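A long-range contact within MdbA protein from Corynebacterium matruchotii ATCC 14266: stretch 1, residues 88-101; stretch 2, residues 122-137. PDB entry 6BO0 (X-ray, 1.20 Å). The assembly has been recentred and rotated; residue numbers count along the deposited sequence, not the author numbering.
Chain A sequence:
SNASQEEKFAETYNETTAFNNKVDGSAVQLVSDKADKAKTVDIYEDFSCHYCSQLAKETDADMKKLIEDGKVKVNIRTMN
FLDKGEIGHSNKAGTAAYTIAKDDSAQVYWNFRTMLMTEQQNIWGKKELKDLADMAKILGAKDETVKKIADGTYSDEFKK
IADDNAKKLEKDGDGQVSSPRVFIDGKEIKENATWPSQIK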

ATOM      1  N   GLY A  88      -8.509  -5.111 -13.298  1.00 14.49           N
ATOM      2  CA  GLY A  88      -9.194  -3.864 -13.074  1.00 13.81           C
ATOM      3  C   GLY A  88      -8.381  -2.925 -12.204  1.00 11.36           C
ATOM      4  O   GLY A  88      -7.162  -2.994 -12.177  1.00 11.81           O
ATOM      5  N   HIS A  89      -9.099  -2.056 -11.499  1.00 11.23           N
ATOM      6  CA  HIS A  89      -8.457  -1.029 -10.732  1.00 10.86           C
ATOM      7  C   HIS A  89      -7.564  -1.566  -9.627  1.00 10.28           C
ATOM      8  O   HIS A  89      -6.471  -1.049  -9.369  1.00 10.46           O
ATOM      9  N   SER A  90      -8.040  -2.602  -8.937  1.00 10.44           N
ATOM     10  CA  SER A  90      -7.246  -3.112  -7.822  1.00 10.24           C
ATOM     11  C   SER A  90      -5.895  -3.639  -8.289  1.00 10.26           C
ATOM     12  O   SER A  90      -4.860  -3.449  -7.627  1.00 10.55           O
ATOM     13  N   ASN A  91      -5.904  -4.307  -9.449  1.00 10.57           N
ATOM     14  CA  ASN A  91      -4.671  -4.792 -10.046  1.00 11.11           C
ATOM     15  C   ASN A  91      -3.802  -3.672 -10.596  1.00 10.76           C
ATOM     16  O   ASN A  91      -2.575  -3.699 -10.418  1.00 11.11           O
ATOM     17  N   LYS A  92      -4.391  -2.712 -11.285  1.00 10.19           N
ATOM     18  CA  LYS A  92      -3.578  -1.636 -11.876  1.00 10.30           C
ATOM     19  C   LYS A  92      -2.947  -0.766 -10.788  1.00  9.98           C
ATOM     20  O   LYS A  92      -1.742  -0.497 -10.805  1.00 10.03           O
ATOM     21  N   ALA A  93      -3.762  -0.317  -9.861  1.00  9.33           N
ATOM     22  CA  ALA A  93      -3.260   0.477  -8.743  1.00  9.94           C
ATOM     23  C   ALA A  93      -2.269  -0.317  -7.908  1.00  9.29           C
ATOM     24  O   ALA A  93      -1.223   0.208  -7.523  1.00  9.17           O
ATOM     25  N   GLY A  94      -2.599  -1.584  -7.629  1.00  9.38           N
ATOM     26  CA  GLY A  94      -1.701  -2.394  -6.854  1.00  9.68           C
ATOM     27  C   GLY A  94      -0.373  -2.621  -7.548  1.00  9.62           C
ATOM     28  O   GLY A  94       0.689  -2.546  -6.922  1.00 10.11           O
ATOM     29  N   THR A  95      -0.408  -2.881  -8.858  1.00  9.53           N
ATOM     30  CA  THR A  95       0.834  -3.050  -9.616  1.00  9.92           C
ATOM     31  C   THR A  95       1.674  -1.790  -9.577  1.00  9.84           C
ATOM     32  O   THR A  95       2.893  -1.830  -9.422  1.00 10.20           O
ATOM     33  N   ALA A  96       1.027  -0.648  -9.790  1.00  9.27           N
ATOM     34  CA  ALA A  96       1.769   0.604  -9.767  1.00  9.90           C
ATOM     35  C   ALA A  96       2.442   0.846  -8.417  1.00  9.39           C
ATOM     36  O   ALA A  96       3.631   1.164  -8.363  1.00 10.07           O
ATOM     37  N   ALA A  97       1.687   0.686  -7.331  1.00  8.95           N
ATOM     38  CA  ALA A  97       2.250   0.901  -6.012  1.00  9.37           C
ATOM     39  C   ALA A  97       3.360  -0.098  -5.698  1.00  9.38           C
ATOM     40  O   ALA A  97       4.376   0.265  -5.086  1.00 10.47           O
ATOM     41  N   TYR A  98       3.186  -1.349  -6.135  1.00  9.92           N
ATOM     42  CA  TYR A  98       4.184  -2.395  -5.916  1.00 10.48           C
ATOM     43  C   TYR A  98       5.481  -2.083  -6.631  1.00 10.36           C
ATOM     44  O   TYR A  98       6.573  -2.315  -6.113  1.00 11.36           O
ATOM     45  N   THR A  99       5.365  -1.562  -7.837  1.00 10.35           N
ATOM     46  CA  THR A  99       6.530  -1.187  -8.637  1.00 10.54           C
ATOM     47  C   THR A  99       7.354  -0.127  -7.906  1.00 10.96           C
ATOM     48  O   THR A  99       8.594  -0.199  -7.839  1.00 11.84           O
ATOM     49  N   ILE A 100       6.653   0.860  -7.336  1.00 10.49           N
ATOM     50  CA  ILE A 100       7.333   1.889  -6.556  1.00 10.55           C
ATOM     51  C   ILE A 100       7.959   1.279  -5.284  1.00 11.36           C
ATOM     52  O   ILE A 100       9.097   1.588  -4.931  1.00 12.27           O
ATOM     53  N   ALA A 101       7.214   0.412  -4.612  1.00 10.69           N
ATOM     54  CA  ALA A 101       7.735  -0.231  -3.406  1.00 11.80           C
ATOM     55  C   ALA A 101       9.014  -0.995  -3.683  1.00 12.08           C
ATOM     56  O   ALA A 101       9.923  -0.991  -2.848  1.00 13.54           O
ATOM     57  N   ASN A 122     -12.594   8.973  -6.952  1.00 16.13           N
ATOM     58  CA  ASN A 122     -12.374   9.807  -8.140  1.00 19.73           C
ATOM     59  C   ASN A 122     -11.633   9.082  -9.266  1.00 15.83           C
ATOM     60  O   ASN A 122     -11.805   9.389 -10.442  1.00 18.54           O
ATOM     61  N   ILE A 123     -10.779   8.124  -8.895  1.00 13.45           N
ATOM     62  CA  ILE A 123      -9.935   7.455  -9.884  1.00 13.55           C
ATOM     63  C   ILE A 123     -10.347   6.024 -10.229  1.00 12.97           C
ATOM     64  O   ILE A 123      -9.871   5.490 -11.221  1.00 13.54           O
ATOM     65  N   TRP A 124     -11.209   5.403  -9.424  1.00 12.81           N
ATOM     66  CA  TRP A 124     -11.545   3.995  -9.614  1.00 12.51           C
ATOM     67  C   TRP A 124     -12.063   3.767 -11.018  1.00 13.23           C
ATOM     68  O   TRP A 124     -13.037   4.394 -11.446  1.00 14.80           O
ATOM     69  N   GLY A 125     -11.393   2.860 -11.713  1.00 13.72           N
ATOM     70  CA  GLY A 125     -11.778   2.479 -13.056  1.00 15.37           C
ATOM     71  C   GLY A 125     -11.422   3.455 -14.156  1.00 16.42           C
ATOM     72  O   GLY A 125     -11.703   3.179 -15.320  1.00 19.49           O
ATOM     73  N   LYS A 126     -10.805   4.581 -13.807  1.00 14.59           N
ATOM     74  CA  LYS A 126     -10.525   5.653 -14.735  1.00 15.26           C
ATOM     75  C   LYS A 126      -9.063   5.832 -15.072  1.00 14.61           C
ATOM     76  O   LYS A 126      -8.721   6.729 -15.845  1.00 19.17           O
ATOM     77  N   LYS A 127      -8.196   4.970 -14.538  1.00 14.42           N
ATOM     78  CA  LYS A 127      -6.750   5.123 -14.713  1.00 14.97           C
ATOM     79  C   LYS A 127      -6.151   3.831 -15.241  1.00 14.27           C
ATOM     80  O   LYS A 127      -6.249   2.784 -14.607  1.00 17.16           O
ATOM     81  N   GLU A 128      -5.528   3.915 -16.409  1.00 12.98           N
ATOM     82  CA  GLU A 128      -4.746   2.817 -16.919  1.00 13.23           C
ATOM     83  C   GLU A 128      -3.334   2.902 -16.325  1.00 11.76           C
ATOM     84  O   GLU A 128      -2.977   3.907 -15.695  1.00 12.00           O
ATOM     85  N   LEU A 129      -2.523   1.877 -16.568  1.00 11.35           N
ATOM     86  CA  LEU A 129      -1.162   1.909 -16.069  1.00 11.26           C
ATOM     87  C   LEU A 129      -0.413   3.149 -16.542  1.00 10.72           C
ATOM     88  O   LEU A 129       0.363   3.717 -15.780  1.00 10.74           O
ATOM     89  N   LYS A 130      -0.619   3.598 -17.785  1.00 11.68           N
ATOM     90  CA  LYS A 130       0.106   4.794 -18.234  1.00 12.07           C
ATOM     91  C   LYS A 130      -0.283   6.034 -17.418  1.00 11.73           C
ATOM     92  O   LYS A 130       0.526   6.938 -17.228  1.00 12.53           O
ATOM     93  N   ASP A 131      -1.535   6.090 -16.980  1.00 12.10           N
ATOM     94  CA  ASP A 131      -2.026   7.209 -16.187  1.00 12.00           C
ATOM     95  C   ASP A 131      -1.454   7.160 -14.772  1.00 11.34           C
ATOM     96  O   ASP A 131      -1.061   8.184 -14.196  1.00 12.74           O
ATOM     97  N   LEU A 132      -1.437   5.969 -14.200  1.00 10.50           N
ATOM     98  CA  LEU A 132      -0.804   5.757 -12.901  1.00 10.39           C
ATOM     99  C   LEU A 132       0.680   6.077 -12.949  1.00 10.12           C
ATOM    100  O   LEU A 132       1.227   6.634 -12.000  1.00 11.12           O
ATOM    101  N   ALA A 133       1.324   5.785 -14.087  1.00 10.42           N
ATOM    102  CA  ALA A 133       2.726   6.150 -14.270  1.00 10.38           C
ATOM    103  C   ALA A 133       2.909   7.669 -14.246  1.00 10.46           C
ATOM    104  O   ALA A 133       3.845   8.176 -13.624  1.00 10.91           O
ATOM    105  N   ASP A 134       2.008   8.394 -14.914  1.00 11.27           N
ATOM    106  CA  ASP A 134       2.068   9.867 -14.905  1.00 12.17           C
ATOM    107  C   ASP A 134       1.954  10.391 -13.470  1.00 11.74           C
ATOM    108  O   ASP A 134       2.643  11.351 -13.094  1.00 12.63           O
ATOM    109  N   MET A 135       1.055   9.798 -12.689  1.00 10.87           N
ATOM    110  CA  MET A 135       0.872  10.221 -11.291  1.00 11.34           C
ATOM    111  C   MET A 135       2.136   9.954 -10.450  1.00 10.91           C
ATOM    112  O   MET A 135       2.552  10.767  -9.629  1.00 12.54           O
ATOM    113  N   ALA A 136       2.738   8.800 -10.702  1.00 10.65           N
ATOM    114  CA  ALA A 136       3.977   8.439 -10.027  1.00 10.92           C
ATOM    115  C   ALA A 136       5.079   9.439 -10.340  1.00 11.62           C
ATOM    116  O   ALA A 136       5.851   9.837  -9.449  1.00 12.20           O
ATOM    117  N   LYS A 137       5.162   9.867 -11.608  1.00 11.51           N
ATOM    118  CA  LYS A 137       6.155  10.870 -11.990  1.00 12.59           C
ATOM    119  C   LYS A 137       5.938  12.175 -11.213  1.00 12.97           C
ATOM    120  O   LYS A 137       6.893  12.757 -10.686  1.00 14.33           O
TER

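Packing of stretch 2 (residues 122-137) against helix 89-101 in MdbA, followed along stretch 2. Asn122 lies out of reach. Ile123 (chi1 p, chi2 t) points sideways, yet its CG1 comes 3.8 Å from CE1 of His89, whose CB points toward stretch 2 (chi1 t). At Trp124 (chi1 t) the chain leaves the helix, and its CA sits over one face of the His89 ring, 3.8 Å from the centroid, in a CH-pi contact; Trp124 CD1 also lies 3.5 Å from His89 CB, the two rings meeting obliquely. Gly125 turns with positive phi, which favours glycine, and its N passes 3.4 Å from His89 ND1. Lys126 points away. At Lys127 the backbone does the work: water 1 donates to Lys127 O (2.7 Å from the water O) and also hydrogen-bonds His89 ND1 (2.8 Å from the same O), linking ring and loop. The Lys127 side chain (m, m, t, t) leads away at its end.

Glu128 occupies the N-cap position before the next helix, and its N donates a hydrogen bond to Asp131 OD2 (2.9 Å). Although its CB points away, m rotamers at chi1 and chi2 bring the carboxylate back to Lys92, which reaches out with chi1 m and the rest t. Lys92 NZ forms a salt bridge with Glu128 OE1 (3.0 Å) and a weak hydrogen bond to Glu128 OE2 (3.3 Å).

From Leu129 onward the contact is largely apolar. Leu129 (m, t) starts sideways but brings CD2 within 3.7 Å of Lys92 O and 4.3 Å of Thr95 CG2. Leu132 (m, t), buried and pointing in, sets CD1 3.8 Å from Lys92 CB and CB 4.0 Å from Ala96 CB. One turn later, Ala136 CB meets CD1 of Ile100 (m, t) at 4.0 Å. Lys130, Asp134, Met135 and Lys137 lie out of reach.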

ATOM      1  CB  HIS A  89      -9.488  -0.070 -10.141  1.00 11.49           C
ATOM      2  CG  HIS A  89      -8.862   1.123  -9.521  1.00 10.86           C
ATOM      3  ND1 HIS A  89      -8.383   2.170 -10.283  1.00 11.50           N
ATOM      4  CD2 HIS A  89      -8.625   1.420  -8.223  1.00 11.19           C
ATOM      5  CE1 HIS A  89      -7.862   3.061  -9.460  1.00 11.74           C
ATOM      6  NE2 HIS A  89      -7.986   2.627  -8.210  1.00 11.33           N
ATOM      7  CB  SER A  90      -7.993  -4.191  -7.052  1.00 10.88           C
ATOM      8  OG  SER A  90      -9.227  -3.691  -6.550  1.00 11.55           O
ATOM      9  CB  ASN A  91      -4.985  -5.785 -11.160  1.00 11.67           C
ATOM     10  CG  ASN A  91      -5.196  -7.184 -10.610  1.00 13.74           C
ATOM     11  OD1 ASN A  91      -4.235  -7.841 -10.205  1.00 17.15           O
ATOM     12  ND2 ASN A  91      -6.442  -7.636 -10.564  1.00 14.28           N
ATOM     13  CB  LYS A  92      -4.404  -0.820 -12.856  1.00 11.09           C
ATOM     14  CG  LYS A  92      -4.873  -1.618 -14.089  1.00 11.90           C
ATOM     15  CD  LYS A  92      -5.989  -0.926 -14.846  1.00 14.59           C
ATOM     16  CE  LYS A  92      -6.670  -1.859 -15.813  1.00 17.41           C
ATOM     17  NZ  LYS A  92      -7.790  -1.181 -16.510  1.00 20.27           N
ATOM     18  CB  ALA A  93      -4.412   0.979  -7.892  1.00 10.38           C
ATOM     19  CB  THR A  95       0.508  -3.459 -11.067  1.00 10.59           C
ATOM     20  OG1 THR A  95      -0.069  -4.759 -11.074  1.00 11.44           O
ATOM     21  CG2 THR A  95       1.755  -3.511 -11.919  1.00 12.08           C
ATOM     22  CB  ALA A  96       0.855   1.769 -10.102  1.00  9.84           C
ATOM     23  CB  ALA A  97       1.167   0.848  -4.956  1.00 10.01           C
ATOM     24  CB  TYR A  98       3.628  -3.751  -6.370  1.00 11.43           C
ATOM     25  CG  TYR A  98       4.611  -4.875  -6.303  1.00 11.66           C
ATOM     26  CD1 TYR A  98       4.890  -5.509  -5.105  1.00 13.82           C
ATOM     27  CD2 TYR A  98       5.285  -5.296  -7.446  1.00 13.32           C
ATOM     28  CE1 TYR A  98       5.831  -6.522  -5.034  1.00 15.24           C
ATOM     29  CE2 TYR A  98       6.219  -6.303  -7.381  1.00 15.20           C
ATOM     30  CZ  TYR A  98       6.479  -6.919  -6.165  1.00 15.28           C
ATOM     31  OH  TYR A  98       7.403  -7.941  -6.114  1.00 18.51           O
ATOM     32  CB  THR A  99       6.094  -0.653 -10.014  1.00 11.06           C
ATOM     33  OG1 THR A  99       5.308  -1.633 -10.686  1.00 11.74           O
ATOM     34  CG2 THR A  99       7.283  -0.302 -10.881  1.00 11.85           C
ATOM     35  CB  ILE A 100       6.363   3.034  -6.212  1.00 10.34           C
ATOM     36  CG1 ILE A 100       5.821   3.681  -7.485  1.00 11.15           C
ATOM     37  CG2 ILE A 100       6.985   4.055  -5.319  1.00 12.36           C
ATOM     38  CD1 ILE A 100       4.669   4.629  -7.262  1.00 11.81           C
ATOM     39  CB  ALA A 101       6.707  -1.172  -2.812  1.00 11.68           C
ATOM     40  CB  ASN A 122     -11.546  11.082  -7.792  1.00 23.75           C
ATOM     41  CG  ASN A 122     -12.114  11.888  -6.642  1.00 29.77           C
ATOM     42  OD1 ASN A 122     -13.327  12.071  -6.522  1.00 38.32           O
ATOM     43  ND2 ASN A 122     -11.223  12.405  -5.799  1.00 35.04           N
ATOM     44  CB  ILE A 123      -8.442   7.487  -9.462  1.00 13.87           C
ATOM     45  CG1 ILE A 123      -8.148   6.674  -8.197  1.00 12.47           C
ATOM     46  CG2 ILE A 123      -7.972   8.916  -9.319  1.00 15.09           C
ATOM     47  CD1 ILE A 123      -6.670   6.466  -7.937  1.00 13.19           C
ATOM     48  CB  TRP A 124     -12.580   3.529  -8.583  1.00 13.59           C
ATOM     49  CG  TRP A 124     -12.936   2.088  -8.737  1.00 12.60           C
ATOM     50  CD1 TRP A 124     -12.254   1.032  -8.255  1.00 13.02           C
ATOM     51  CD2 TRP A 124     -14.046   1.551  -9.437  1.00 13.42           C
ATOM     52  NE1 TRP A 124     -12.852  -0.149  -8.618  1.00 13.28           N
ATOM     53  CE2 TRP A 124     -13.975   0.149  -9.330  1.00 13.81           C
ATOM     54  CE3 TRP A 124     -15.110   2.114 -10.143  1.00 16.33           C
ATOM     55  CZ2 TRP A 124     -14.919  -0.696  -9.909  1.00 16.79           C
ATOM     56  CZ3 TRP A 124     -16.053   1.271 -10.695  1.00 18.80           C
ATOM     57  CH2 TRP A 124     -15.941  -0.120 -10.589  1.00 19.14           C
ATOM     58  CB  LYS A 126     -11.053   6.956 -14.169  1.00 17.24           C
ATOM     59  CG  LYS A 126     -12.556   6.931 -14.042  1.00 19.51           C
ATOM     60  CD  LYS A 126     -13.135   8.189 -13.442  1.00 23.12           C
ATOM     61  CE  LYS A 126     -14.657   8.121 -13.365  1.00 24.41           C
ATOM     62  NZ  LYS A 126     -15.134   8.675 -12.074  1.00 27.18           N
ATOM     63  CB  LYS A 127      -6.067   5.500 -13.392  1.00 16.17           C
ATOM     64  CG  LYS A 127      -6.524   6.803 -12.790  1.00 17.71           C
ATOM     65  CD  LYS A 127      -6.211   7.999 -13.649  1.00 20.54           C
ATOM     66  CE  LYS A 127      -6.856   9.239 -13.059  1.00 26.83           C
ATOM     67  NZ  LYS A 127      -6.725  10.402 -13.986  1.00 33.81           N
ATOM     68  CB  GLU A 128      -4.714   2.834 -18.444  1.00 14.13           C
ATOM     69  CG  GLU A 128      -6.094   2.659 -19.068  1.00 16.54           C
ATOM     70  CD  GLU A 128      -6.781   1.364 -18.644  1.00 20.98           C
ATOM     71  OE1 GLU A 128      -6.147   0.299 -18.522  1.00 20.81           O
ATOM     72  OE2 GLU A 128      -8.002   1.412 -18.466  1.00 34.91           O
ATOM     73  CB  LEU A 129      -0.426   0.647 -16.477  1.00 11.89           C
ATOM     74  CG  LEU A 129      -0.835  -0.592 -15.679  1.00 13.91           C
ATOM     75  CD1 LEU A 129      -0.272  -1.822 -16.354  1.00 17.40           C
ATOM     76  CD2 LEU A 129      -0.373  -0.525 -14.228  1.00 14.51           C
ATOM     77  CB  LYS A 130      -0.135   5.057 -19.731  1.00 13.77           C
ATOM     78  CG  LYS A 130      -1.570   5.375 -20.135  1.00 16.38           C
ATOM     79  CD  LYS A 130      -1.765   5.435 -21.633  1.00 21.51           C
ATOM     80  CE  LYS A 130      -3.152   5.952 -21.940  1.00 28.05           C
ATOM     81  NZ  LYS A 130      -3.217   7.403 -21.628  1.00 32.18           N
ATOM     82  CB  ASP A 131      -3.561   7.207 -16.142  1.00 13.86           C
ATOM     83  CG  ASP A 131      -4.172   7.240 -17.514  1.00 16.24           C
ATOM     84  OD1 ASP A 131      -3.829   8.164 -18.280  1.00 23.47           O
ATOM     85  OD2 ASP A 131      -4.943   6.318 -17.841  1.00 17.11           O
ATOM     86  CB  LEU A 132      -1.071   4.340 -12.430  1.00 10.46           C
ATOM     87  CG  LEU A 132      -2.525   4.049 -12.133  1.00 10.99           C
ATOM     88  CD1 LEU A 132      -2.795   2.547 -12.107  1.00 12.58           C
ATOM     89  CD2 LEU A 132      -2.949   4.667 -10.822  1.00 15.03           C
ATOM     90  CB  ALA A 133       3.249   5.568 -15.572  1.00 10.88           C
ATOM     91  CB  ASP A 134       0.952  10.481 -15.745  1.00 13.83           C
ATOM     92  CG  ASP A 134       1.092  10.209 -17.217  1.00 16.47           C
ATOM     93  OD1 ASP A 134       2.215   9.951 -17.691  1.00 17.49           O
ATOM     94  OD2 ASP A 134       0.050  10.275 -17.896  1.00 20.05           O
ATOM     95  CB  MET A 135      -0.364   9.517 -10.696  1.00 12.65           C
ATOM     96  CG  MET A 135      -1.666   9.915 -11.383  1.00 14.30           C
ATOM     97  SD  MET A 135      -2.988   8.741 -11.054  1.00 22.97           S
ATOM     98  CE  MET A 135      -4.026   9.671  -9.975  1.00 32.16           C
ATOM     99  CB  ALA A 136       4.399   7.012 -10.401  1.00 11.69           C
ATOM    100  CB  LYS A 137       6.109  11.118 -13.485  1.00 13.72           C
ATOM    101  CG  LYS A 137       7.184  12.083 -13.985  1.00 16.45           C
ATOM    102  CD  LYS A 137       7.160  12.219 -15.493  1.00 21.32           C
ATOM    103  CE  LYS A 137       8.253  13.163 -15.980  1.00 28.80           C
ATOM    104  NZ  LYS A 137       9.612  12.632 -15.712  1.00 33.07           N
TER
HETATM  105  O   HOH W   1      -8.465   2.181 -13.117  1.00 15.08           O